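Local coordinates for uncharacterized protein TCIL3000_10_9440 (Trypanosoma congolense, PDB 5KMX) that is a membrane-anchored insect-stage surface antigen with a bilobed ectodomain and may act as a sensor, although its function is not established, at residues 61-65 / 194-198. Sequence-based numbering, arbitrary orientation.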
ATOM      1  N   THR A  61       7.083   4.853 -13.138  1.00 54.85           N
ATOM      2  CA  THR A  61       8.229   4.460 -12.328  1.00 53.22           C
ATOM      3  C   THR A  61       9.121   5.671 -12.089  1.00 45.88           C
ATOM      4  O   THR A  61       9.721   6.200 -13.023  1.00 53.96           O
ATOM      5  CB  THR A  61       9.045   3.338 -13.000  1.00 50.47           C
ATOM      6  OG1 THR A  61       8.225   2.175 -13.158  1.00 50.42           O
ATOM      7  CG2 THR A  61      10.262   2.980 -12.160  1.00 51.90           C
ATOM      8  N   LEU A  62       9.207   6.101 -10.834  1.00 52.94           N
ATOM      9  CA  LEU A  62      10.007   7.266 -10.472  1.00 54.38           C
ATOM     10  C   LEU A  62      11.394   6.862  -9.984  1.00 59.24           C
ATOM     11  O   LEU A  62      11.512   6.097  -9.026  1.00 61.89           O
ATOM     12  CB  LEU A  62       9.301   8.084  -9.388  1.00 62.45           C
ATOM     13  CG  LEU A  62       8.408   9.225  -9.883  1.00 64.50           C
ATOM     14  CD1 LEU A  62       7.364   8.717 -10.863  1.00 57.17           C
ATOM     15  CD2 LEU A  62       7.751   9.930  -8.704  1.00 63.27           C
ATOM     16  N   PRO A  63      12.451   7.371 -10.640  1.00 61.44           N
ATOM     17  CA  PRO A  63      13.798   7.111 -10.125  1.00 62.26           C
ATOM     18  C   PRO A  63      14.118   7.994  -8.927  1.00 58.90           C
ATOM     19  O   PRO A  63      13.620   9.116  -8.854  1.00 65.71           O
ATOM     20  CB  PRO A  63      14.698   7.453 -11.314  1.00 67.01           C
ATOM     21  CG  PRO A  63      13.945   8.510 -12.042  1.00 62.98           C
ATOM     22  CD  PRO A  63      12.487   8.152 -11.891  1.00 64.95           C
ATOM     23  N   LEU A  64      14.928   7.495  -8.001  1.00 60.13           N
ATOM     24  CA  LEU A  64      15.368   8.312  -6.880  1.00 57.59           C
ATOM     25  C   LEU A  64      16.399   9.316  -7.377  1.00 61.64           C
ATOM     26  O   LEU A  64      17.506   8.941  -7.766  1.00 70.32           O
ATOM     27  CB  LEU A  64      15.949   7.444  -5.760  1.00 61.32           C
ATOM     28  CG  LEU A  64      15.003   6.417  -5.127  1.00 59.79           C
ATOM     29  CD1 LEU A  64      15.714   5.671  -4.009  1.00 61.99           C
ATOM     30  CD2 LEU A  64      13.730   7.072  -4.608  1.00 62.61           C
ATOM     31  N   ASN A  65      16.018  10.588  -7.385  1.00 58.70           N
ATOM     32  CA  ASN A  65      16.897  11.651  -7.847  1.00 59.01           C
ATOM     33  C   ASN A  65      16.712  12.902  -6.983  1.00 60.29           C
ATOM     34  O   ASN A  65      16.831  12.827  -5.759  1.00 67.98           O
ATOM     35  CB  ASN A  65      16.641  11.934  -9.335  1.00 54.26           C
ATOM     36  CG  ASN A  65      15.178  12.199  -9.643  1.00 58.88           C
ATOM     37  OD1 ASN A  65      14.443  12.745  -8.820  1.00 63.68           O
ATOM     38  ND2 ASN A  65      14.750  11.816 -10.842  1.00 60.64           N
ATOM     39  N   GLN A 194      15.834  -1.445  -0.129  1.00 54.43           N
ATOM     40  CA  GLN A 194      15.340  -0.285  -0.863  1.00 54.82           C
ATOM     41  C   GLN A 194      15.753  -0.332  -2.336  1.00 53.76           C
ATOM     42  O   GLN A 194      16.935  -0.500  -2.639  1.00 46.55           O
ATOM     43  CB  GLN A 194      15.851   1.006  -0.224  1.00 49.78           C
ATOM     44  CG  GLN A 194      15.138   2.252  -0.713  1.00 55.09           C
ATOM     45  CD  GLN A 194      15.558   3.501   0.042  1.00 67.96           C
ATOM     46  OE1 GLN A 194      16.395   3.448   0.946  1.00 58.75           O
ATOM     47  NE2 GLN A 194      14.977   4.635  -0.326  1.00 59.81           N
ATOM     48  N   PRO A 195      14.782  -0.183  -3.255  1.00 54.18           N
ATOM     49  CA  PRO A 195      15.120  -0.153  -4.682  1.00 49.81           C
ATOM     50  C   PRO A 195      15.643   1.205  -5.143  1.00 68.10           C
ATOM     51  O   PRO A 195      15.567   2.184  -4.401  1.00 59.66           O
ATOM     52  CB  PRO A 195      13.787  -0.475  -5.360  1.00 56.03           C
ATOM     53  CG  PRO A 195      12.763   0.032  -4.418  1.00 59.47           C
ATOM     54  CD  PRO A 195      13.322  -0.182  -3.041  1.00 55.80           C
ATOM     55  N   SER A 196      16.170   1.255  -6.363  1.00 70.39           N
ATOM     56  CA  SER A 196      16.691   2.499  -6.924  1.00 67.56           C
ATOM     57  C   SER A 196      15.571   3.372  -7.483  1.00 62.04           C
ATOM     58  O   SER A 196      15.782   4.548  -7.780  1.00 65.13           O
ATOM     59  CB  SER A 196      17.714   2.199  -8.020  1.00 71.32           C
ATOM     60  OG  SER A 196      17.177   1.305  -8.981  1.00 82.68           O
ATOM     61  N   SER A 197      14.382   2.792  -7.622  1.00 56.65           N
ATOM     62  CA  SER A 197      13.230   3.513  -8.146  1.00 60.87           C
ATOM     63  C   SER A 197      11.959   3.127  -7.395  1.00 59.86           C
ATOM     64  O   SER A 197      11.865   2.032  -6.835  1.00 57.13           O
ATOM     65  CB  SER A 197      13.058   3.235  -9.641  1.00 64.38           C
ATOM     66  OG  SER A 197      12.618   1.906  -9.865  1.00 65.95           O
ATOM     67  N   VAL A 198      10.990   4.039  -7.386  1.00 59.43           N
ATOM     68  CA  VAL A 198       9.704   3.809  -6.738  1.00 53.74           C
ATOM     69  C   VAL A 198       8.578   3.830  -7.767  1.00 52.94           C
ATOM     70  O   VAL A 198       8.522   4.716  -8.619  1.00 56.34           O
ATOM     71  CB  VAL A 198       9.425   4.868  -5.653  1.00 47.24           C
ATOM     72  CG1 VAL A 198       8.045   4.665  -5.041  1.00 45.74           C
ATOM     73  CG2 VAL A 198      10.499   4.817  -4.576  1.00 49.64           C
TER
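Q194 meets L64 where 194-198 runs into an antiparallel β-ladder beside 61-65: the start of strand 197-204 pairs with the end of strand 53-63 in the large mixed sheet of the ectodomain. Its side chain, extended beyond CG, crosses that of L64 at a slant and leaves NE2 3.9 Å from L64 CD1. P195 takes part through its backbone: P195 O is 3.5 Å from L64 CD1.

Just before the strand pairing begins, S196 takes a backbone hydrogen bond. L64 N donates to S196 O over 3.1 Å, with a nearly straight N-H...O angle of 167°, and L64 CG packs 3.3 Å from S196 O. With CG anti to its carbonyl carbon, chi1 -61° carries the end of the L64 side chain to 194-198, where CD1 lies at P195 O and CD2 meets V198; L91 of strand 85-100 also touches it. The N of S196 makes a weak hydrogen bond to a glycerol, probably from the crystallisation liquor.

S197 faces P63 as a non-hydrogen-bonded pair, a position that asks no N-H of P63 across this pair. On the face of the sheet that S197 and P63 share, S197 OG sits 3.5 Å from T61 CG2.

V198 and L62 form the hydrogen-bonded pair, each amide donating to the other's carbonyl. V198 N approaches L62 O in the carbonyl plane, whereas L62 N is tilted 21° out of the plane of the carbonyl that receives it. Both side chains are buried on the other face, V198 against L73 and L155, L62 against V75. V198 CG2, lying beside its own backbone N, comes within 3.9 Å of L64 CD2.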